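Local coordinates for P43 (Trichuris muris, PDB 6QIX), which is the major secreted protein of a whipworm parasite, tethers to matrix and inhibits interleukin-13 function, at residues A[123-126]-A[127-131]; A[210-213]-A[214-218]; A[305-308]-A[309-313]. One frame throughout, in Å; residues are numbered along the deposited sequence.

Interaction 1. Residues A[123-126]-A[127-131]; sequences FINE and KLKQC
Two amide N-H groups converge on Asn125 O: Leu128 N at 3.0 Å and Lys129 N at 3.1 Å. They use it differently. The Lys129 donor lies in the carbonyl plane and its hydrogen bond is almost straight, whereas the Leu128 donor stands above that plane and makes a bent bond. This is the entry to the short helix 126-129, reached through a type I beta turn from Phe123 to Glu126. Lys127 N comes back to Ile124 O at 3.2 Å, and Gln130 N reaches Glu126 O at 2.9 Å as the backbone passes into a 3-10 segment.

Outside the backbone, the contact is a salt bridge one helical turn long. Glu126 folds back at chi2 (-69°), Lys129 bends at chi3 (85°), and the two chains cross obliquely, with Lys129 CD 3.9 Å from Glu126 CD. The aliphatic part of Lys129 also brushes the Asn125 amide. Of the two carboxylate oxygens, Glu126 OE1 takes a hydrogen bond from Gln327, which, together with the salt bridge on OE2, would restrain the rotation of this buried acid. Gln130 gives its amide nitrogen to Met326 O and Gln327 OE1, and a disulfide joins Cys131 to Cys362, so the 3-10 segment that follows the helix is tied to distant parts of the chain. Lys129 NZ meets Glu126 OE2 at 3.2 Å from above the carboxylate plane, 47° out of it.

Interaction 2. Residues A[210-213]-A[214-218]; sequences SHVY and DHCHV
His215 N donates to His211 O at 2.7 Å, the shortest of the backbone hydrogen bonds in this last stretch of helix 205-216. Asp214 N to Ser210 O and Cys216 N to Val212 O, both 3.0 Å, continue the i-to-i+4 pattern. Tyr213 O is then taken by a donor five residues on: Val218 N binds it at 3.1 Å, in the carbonyl plane and on a lone pair. His217, with positive phi (56°), turns the chain back to make this possible, and its own N-H has a weak bond to Asp214 O. The ending thus resembles a Schellman motif, including the apolar contact usual between the two residues joined by the 6-to-1 hydrogen bond. Here Val218 CG2 comes to the edge of the Tyr213 ring, in its plane, 3.6 Å from Tyr213 CD1. The two side chains cross at about a right angle.

Most polar ends find partners beyond the stretch. Tyr213 OH is hydrogen-bonded to Glu226, His215 NE2 to the backbone O of Glu196, and Ser210 OG to Lys206 O one turn back. His217 O accepts from the Lys252 ammonium. On the buried side, Cys216 SG is in a disulfide with Cys250 and packs on strand 262-268 at Leu262 and Leu264. Cys216 SG also touches Val212 CG1 at 4.2 Å, the branch anti to the backbone N (chi1 172°).

Interaction 3. Residues A[305-308]-A[309-313]; sequences TATS and KEKHM
Met313 N points almost straight at Ser308 O, 2.9 Å away with an N-H...O angle of 169°, and this bond closes the Schellman motif that ends helix 292-310. His312, in a positive-phi conformation, is the C-prime residue, and its N returns to Lys309 O at 3.1 Å. The same reversal brings the extended Met313 chain back over the residue it binds: Met313 SD lies 3.9 Å from Ser308 CB, while Met313 CG passes close to the Ser308 carbonyl oxygen. A water weakly bridges Ser308 O and Met313 O.

Behind this first shell, regular helical bonds hold the last turn, with Glu310 N on Ala306 O at 2.9 Å and Lys311 N on Thr307 O at 3.0 Å; Lys309 N is held less firmly, by weak bonds to Thr305 O and Ala306 O. Two threonines each run beside a lysine one turn on, pointing the same way. In one pair Thr307 CG2 packs on Lys311 CG at 3.8 Å; in the other Thr305 CG2 borders the far end of the Lys309 chain.

Further out, Thr305 OG1 is hydrogen-bonded to His116 O and Trp301 O, and Thr307 OG1 to Asp303 O. Met313 rests on Tyr225 and on Tyr321 of helix 315-325, so the cap leads directly into the packing of the next helix. With chi1 at 68°, Ser308 OG sits between its own backbone N and carbonyl carbon, a position from which it donates to Thr305 O at 2.6 Å.

In the fold
From the N terminus the three contacts follow in series, neither nesting nor crossing, and each is local, closing a turn and no long loop. Interaction 1 opens a helix near the centre of the chain, while interactions 2 and 3 end helices about 20 Å from it. Their centres are about 23 Å apart in every pairing, and none touches another; interactions 1 and 3 approach closest, to about 6 Å between nearest atoms. Helix 315-325 connects those two, receiving Phe123 from 123-126 and Ser308 and Met313 from 305-313. Interaction 2 instead ties helix 205-216 to strands 246-252 and 262-268.

Interaction 1. Residues A[123-126]-A[127-131]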
loop_
_atom_site.group_PDB
_atom_site.type_symbol
_atom_site.label_atom_id
_atom_site.label_comp_id
_atom_site.label_asym_id
_atom_site.label_seq_id
_atom_site.Cartn_x
_atom_site.Cartn_y
_atom_site.Cartn_z
ATOM N N PHE A 123 5.605 -2.097 -3.519
ATOM C CA PHE A 123 4.568 -1.211 -2.979
ATOM C C PHE A 123 3.155 -1.751 -3.145
ATOM O O PHE A 123 2.200 -1.093 -2.679
ATOM C CB PHE A 123 4.683 0.198 -3.598
ATOM C CG PHE A 123 4.790 0.202 -5.096
ATOM C CD1 PHE A 123 3.644 0.208 -5.875
ATOM C CD2 PHE A 123 6.034 0.197 -5.712
ATOM C CE1 PHE A 123 3.724 0.183 -7.228
ATOM C CE2 PHE A 123 6.132 0.179 -7.085
ATOM C CZ PHE A 123 4.967 0.189 -7.847
ATOM N N ILE A 124 2.977 -2.932 -3.760
ATOM C CA ILE A 124 1.613 -3.482 -3.847
ATOM C C ILE A 124 1.013 -3.709 -2.453
ATOM O O ILE A 124 -0.226 -3.710 -2.285
ATOM C CB ILE A 124 1.573 -4.778 -4.684
ATOM C CG1 ILE A 124 2.522 -5.829 -4.118
ATOM C CG2 ILE A 124 1.884 -4.456 -6.116
ATOM C CD1 ILE A 124 2.661 -7.034 -5.009
ATOM N N ASN A 125 1.849 -3.900 -1.439
ATOM C CA ASN A 125 1.305 -4.198 -0.119
ATOM C C ASN A 125 0.513 -3.037 0.465
ATOM O O ASN A 125 -0.233 -3.254 1.425
ATOM C CB ASN A 125 2.413 -4.645 0.833
ATOM C CG ASN A 125 3.431 -3.553 1.167
ATOM O OD1 ASN A 125 3.461 -2.458 0.580
ATOM N ND2 ASN A 125 4.314 -3.882 2.110
ATOM N N GLU A 126 0.633 -1.835 -0.105
ATOM C CA GLU A 126 -0.125 -0.701 0.409
ATOM C C GLU A 126 -1.631 -0.966 0.353
ATOM O O GLU A 126 -2.396 -0.400 1.145
ATOM C CB GLU A 126 0.217 0.573 -0.374
ATOM C CG GLU A 126 1.618 1.121 -0.150
ATOM C CD GLU A 126 1.880 1.708 1.255
ATOM O OE1 GLU A 126 0.925 2.146 1.949
ATOM O OE2 GLU A 126 3.096 1.736 1.644
ATOM N N LYS A 127 -2.073 -1.792 -0.597
ATOM C CA LYS A 127 -3.496 -2.120 -0.702
ATOM C C LYS A 127 -4.010 -2.757 0.579
ATOM O O LYS A 127 -5.146 -2.477 1.027
ATOM C CB LYS A 127 -3.687 -3.075 -1.874
ATOM C CG LYS A 127 -5.097 -3.570 -2.127
ATOM C CD LYS A 127 -5.245 -4.064 -3.580
ATOM C CE LYS A 127 -6.623 -4.665 -3.890
ATOM N NZ LYS A 127 -7.194 -4.147 -5.186
ATOM N N LEU A 128 -3.179 -3.620 1.186
ATOM C CA LEU A 128 -3.548 -4.294 2.426
ATOM C C LEU A 128 -3.307 -3.411 3.645
ATOM O O LEU A 128 -4.119 -3.415 4.569
ATOM C CB LEU A 128 -2.783 -5.600 2.572
ATOM C CG LEU A 128 -3.151 -6.681 1.568
ATOM C CD1 LEU A 128 -2.391 -7.955 1.839
ATOM C CD2 LEU A 128 -4.623 -6.958 1.588
ATOM N N LYS A 129 -2.217 -2.655 3.664
ATOM C CA LYS A 129 -1.981 -1.705 4.746
ATOM C C LYS A 129 -3.152 -0.736 4.868
ATOM O O LYS A 129 -3.542 -0.344 5.977
ATOM C CB LYS A 129 -0.662 -0.944 4.505
ATOM C CG LYS A 129 0.563 -1.820 4.527
ATOM C CD LYS A 129 1.754 -1.066 3.961
ATOM C CE LYS A 129 2.432 -0.245 4.999
ATOM N NZ LYS A 129 3.728 0.360 4.465
ATOM N N GLN A 130 -3.777 -0.395 3.749
ATOM C CA GLN A 130 -4.850 0.583 3.788
ATOM C C GLN A 130 -6.110 0.036 4.433
ATOM O O GLN A 130 -7.032 0.824 4.726
ATOM C CB GLN A 130 -5.085 1.102 2.363
ATOM C CG GLN A 130 -3.997 2.101 1.962
ATOM C CD GLN A 130 -4.025 2.485 0.506
ATOM O OE1 GLN A 130 -4.935 2.122 -0.211
ATOM N NE2 GLN A 130 -2.999 3.163 0.048
ATOM N N CYS A 131 -6.169 -1.265 4.724
ATOM C CA CYS A 131 -7.309 -1.769 5.477
ATOM C C CYS A 131 -7.395 -1.081 6.827
ATOM O O CYS A 131 -8.481 -0.985 7.416
ATOM C CB CYS A 131 -7.201 -3.279 5.699
ATOM S SG CYS A 131 -7.345 -4.274 4.175
#

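Interaction 2. Residues A[210-213]-A[214-218]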
loop_
_atom_site.group_PDB
_atom_site.type_symbol
_atom_site.label_atom_id
_atom_site.label_comp_id
_atom_site.label_asym_id
_atom_site.label_seq_id
_atom_site.Cartn_x
_atom_site.Cartn_y
_atom_site.Cartn_z
ATOM N N SER A 210 -0.661 20.047 -4.178
ATOM C CA SER A 210 -0.156 21.259 -3.553
ATOM C C SER A 210 -0.217 21.150 -2.044
ATOM O O SER A 210 0.678 21.620 -1.348
ATOM C CB SER A 210 -0.945 22.474 -4.046
ATOM O OG SER A 210 -0.698 22.608 -5.423
ATOM N N HIS A 211 -1.247 20.495 -1.517
ATOM C CA HIS A 211 -1.386 20.376 -0.066
ATOM C C HIS A 211 -0.322 19.456 0.504
ATOM O O HIS A 211 0.192 19.694 1.610
ATOM C CB HIS A 211 -2.786 19.872 0.298
ATOM C CG HIS A 211 -3.793 20.971 0.469
ATOM N ND1 HIS A 211 -4.930 21.074 -0.303
ATOM C CD2 HIS A 211 -3.828 22.021 1.328
ATOM C CE1 HIS A 211 -5.633 22.129 0.077
ATOM N NE2 HIS A 211 -4.990 22.719 1.067
ATOM N N VAL A 212 0.087 18.445 -0.256
ATOM C CA VAL A 212 1.150 17.578 0.232
ATOM C C VAL A 212 2.470 18.341 0.284
ATOM O O VAL A 212 3.212 18.247 1.268
ATOM C CB VAL A 212 1.233 16.309 -0.628
ATOM C CG1 VAL A 212 2.426 15.545 -0.259
ATOM C CG2 VAL A 212 0.008 15.456 -0.398
ATOM N N TYR A 213 2.778 19.120 -0.758
ATOM C CA TYR A 213 3.973 19.953 -0.725
ATOM C C TYR A 213 3.959 20.879 0.485
ATOM O O TYR A 213 4.989 21.082 1.144
ATOM C CB TYR A 213 4.063 20.796 -2.005
ATOM C CG TYR A 213 4.391 20.019 -3.270
ATOM C CD1 TYR A 213 5.216 18.925 -3.239
ATOM C CD2 TYR A 213 3.872 20.394 -4.489
ATOM C CE1 TYR A 213 5.526 18.219 -4.410
ATOM C CE2 TYR A 213 4.162 19.715 -5.627
ATOM C CZ TYR A 213 4.995 18.624 -5.586
ATOM O OH TYR A 213 5.281 17.940 -6.743
ATOM N N ASP A 214 2.804 21.479 0.766
ATOM C CA ASP A 214 2.728 22.446 1.853
ATOM C C ASP A 214 2.787 21.756 3.214
ATOM O O ASP A 214 3.515 22.191 4.113
ATOM C CB ASP A 214 1.456 23.281 1.711
ATOM C CG ASP A 214 1.324 24.328 2.800
ATOM O OD1 ASP A 214 2.156 25.260 2.853
ATOM O OD2 ASP A 214 0.364 24.228 3.593
ATOM N N HIS A 215 2.030 20.678 3.389
ATOM C CA HIS A 215 1.955 20.030 4.693
ATOM C C HIS A 215 3.260 19.358 5.066
ATOM O O HIS A 215 3.647 19.332 6.257
ATOM C CB HIS A 215 0.849 18.988 4.676
ATOM C CG HIS A 215 0.557 18.419 6.019
ATOM N ND1 HIS A 215 0.043 19.183 7.038
ATOM C CD2 HIS A 215 0.711 17.174 6.523
ATOM C CE1 HIS A 215 -0.132 18.430 8.106
ATOM N NE2 HIS A 215 0.219 17.202 7.807
ATOM N N CYS A 216 3.968 18.852 4.060
ATOM C CA CYS A 216 5.171 18.083 4.296
ATOM C C CYS A 216 6.408 18.925 4.124
ATOM O O CYS A 216 7.511 18.423 4.341
ATOM C CB CYS A 216 5.210 16.873 3.364
ATOM S SG CYS A 216 3.862 15.690 3.639
ATOM N N HIS A 217 6.245 20.191 3.745
ATOM C CA HIS A 217 7.357 21.124 3.612
ATOM C C HIS A 217 8.427 20.599 2.649
ATOM O O HIS A 217 9.642 20.639 2.934
ATOM C CB HIS A 217 7.931 21.436 4.986
ATOM C CG HIS A 217 6.927 22.009 5.926
ATOM N ND1 HIS A 217 6.504 23.315 5.847
ATOM C CD2 HIS A 217 6.237 21.450 6.946
ATOM C CE1 HIS A 217 5.600 23.539 6.781
ATOM N NE2 HIS A 217 5.439 22.431 7.478
ATOM N N VAL A 218 7.968 20.200 1.460
ATOM C CA VAL A 218 8.835 19.712 0.398
ATOM C C VAL A 218 8.592 20.513 -0.870
ATOM O O VAL A 218 7.632 21.271 -0.976
ATOM C CB VAL A 218 8.630 18.219 0.111
ATOM C CG1 VAL A 218 8.939 17.428 1.345
ATOM C CG2 VAL A 218 7.213 17.947 -0.346
#

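Interaction 3. Residues A[305-308]-A[309-313]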
loop_
_atom_site.group_PDB
_atom_site.type_symbol
_atom_site.label_atom_id
_atom_site.label_comp_id
_atom_site.label_asym_id
_atom_site.label_seq_id
_atom_site.Cartn_x
_atom_site.Cartn_y
_atom_site.Cartn_z
ATOM N N THR A 305 4.713 4.886 -14.507
ATOM C CA THR A 305 5.665 3.822 -14.829
ATOM C C THR A 305 6.538 4.217 -16.017
ATOM O O THR A 305 7.779 4.067 -15.978
ATOM C CB THR A 305 4.878 2.527 -15.073
ATOM O OG1 THR A 305 4.157 2.180 -13.864
ATOM C CG2 THR A 305 5.755 1.373 -15.511
ATOM N N ALA A 306 5.912 4.778 -17.059
ATOM C CA ALA A 306 6.676 5.314 -18.182
ATOM C C ALA A 306 7.628 6.434 -17.753
ATOM O O ALA A 306 8.779 6.485 -18.212
ATOM C CB ALA A 306 5.714 5.821 -19.245
ATOM N N THR A 307 7.176 7.349 -16.890
ATOM C CA THR A 307 8.051 8.432 -16.433
ATOM C C THR A 307 9.216 7.896 -15.620
ATOM O O THR A 307 10.316 8.464 -15.657
ATOM C CB THR A 307 7.275 9.435 -15.574
ATOM O OG1 THR A 307 6.284 10.065 -16.367
ATOM C CG2 THR A 307 8.215 10.507 -14.998
ATOM N N SER A 308 8.988 6.846 -14.817
ATOM C CA SER A 308 10.069 6.315 -13.988
ATOM C C SER A 308 11.186 5.780 -14.855
ATOM O O SER A 308 12.351 5.847 -14.462
ATOM C CB SER A 308 9.557 5.209 -13.035
ATOM O OG SER A 308 9.158 4.008 -13.731
ATOM N N LYS A 309 10.855 5.263 -16.029
ATOM C CA LYS A 309 11.891 4.837 -16.963
ATOM C C LYS A 309 12.480 6.011 -17.748
ATOM O O LYS A 309 13.700 6.068 -17.955
ATOM C CB LYS A 309 11.329 3.803 -17.931
ATOM C CG LYS A 309 10.889 2.530 -17.295
ATOM C CD LYS A 309 10.058 1.709 -18.257
ATOM C CE LYS A 309 9.339 0.590 -17.531
ATOM N NZ LYS A 309 8.545 -0.251 -18.478
ATOM N N GLU A 310 11.661 6.968 -18.184
ATOM C CA GLU A 310 12.214 8.101 -18.925
ATOM C C GLU A 310 13.242 8.865 -18.092
ATOM O O GLU A 310 14.239 9.364 -18.626
ATOM C CB GLU A 310 11.093 9.041 -19.391
ATOM C CG GLU A 310 10.103 8.389 -20.317
ATOM C CD GLU A 310 8.947 9.319 -20.663
ATOM O OE1 GLU A 310 9.171 10.550 -20.700
ATOM O OE2 GLU A 310 7.816 8.828 -20.870
ATOM N N LYS A 311 13.008 8.990 -16.789
ATOM C CA LYS A 311 13.863 9.768 -15.896
ATOM C C LYS A 311 14.940 8.910 -15.229
ATOM O O LYS A 311 15.631 9.390 -14.311
ATOM C CB LYS A 311 12.993 10.481 -14.844
ATOM C CG LYS A 311 11.928 11.365 -15.477
ATOM C CD LYS A 311 11.601 12.618 -14.660
ATOM C CE LYS A 311 11.615 13.876 -15.550
ATOM N NZ LYS A 311 11.365 15.106 -14.760
ATOM N N HIS A 312 15.080 7.653 -15.671
ATOM C CA HIS A 312 16.096 6.736 -15.177
ATOM C C HIS A 312 16.090 6.612 -13.662
ATOM O O HIS A 312 17.137 6.689 -13.003
ATOM C CB HIS A 312 17.464 7.179 -15.669
ATOM C CG HIS A 312 17.445 7.690 -17.074
ATOM N ND1 HIS A 312 17.464 6.852 -18.167
ATOM C CD2 HIS A 312 17.410 8.952 -17.565
ATOM C CE1 HIS A 312 17.443 7.579 -19.273
ATOM N NE2 HIS A 312 17.403 8.856 -18.935
ATOM N N MET A 313 14.902 6.350 -13.101
ATOM C CA MET A 313 14.802 6.284 -11.658
ATOM C C MET A 313 15.349 4.966 -11.134
ATOM O O MET A 313 14.924 3.900 -11.586
ATOM C CB MET A 313 13.362 6.401 -11.207
ATOM C CG MET A 313 12.706 7.730 -11.479
ATOM S SD MET A 313 11.162 7.790 -10.529
ATOM C CE MET A 313 10.730 9.497 -10.953
HETATM O O HOH W 1 14.012 2.876 -14.736
#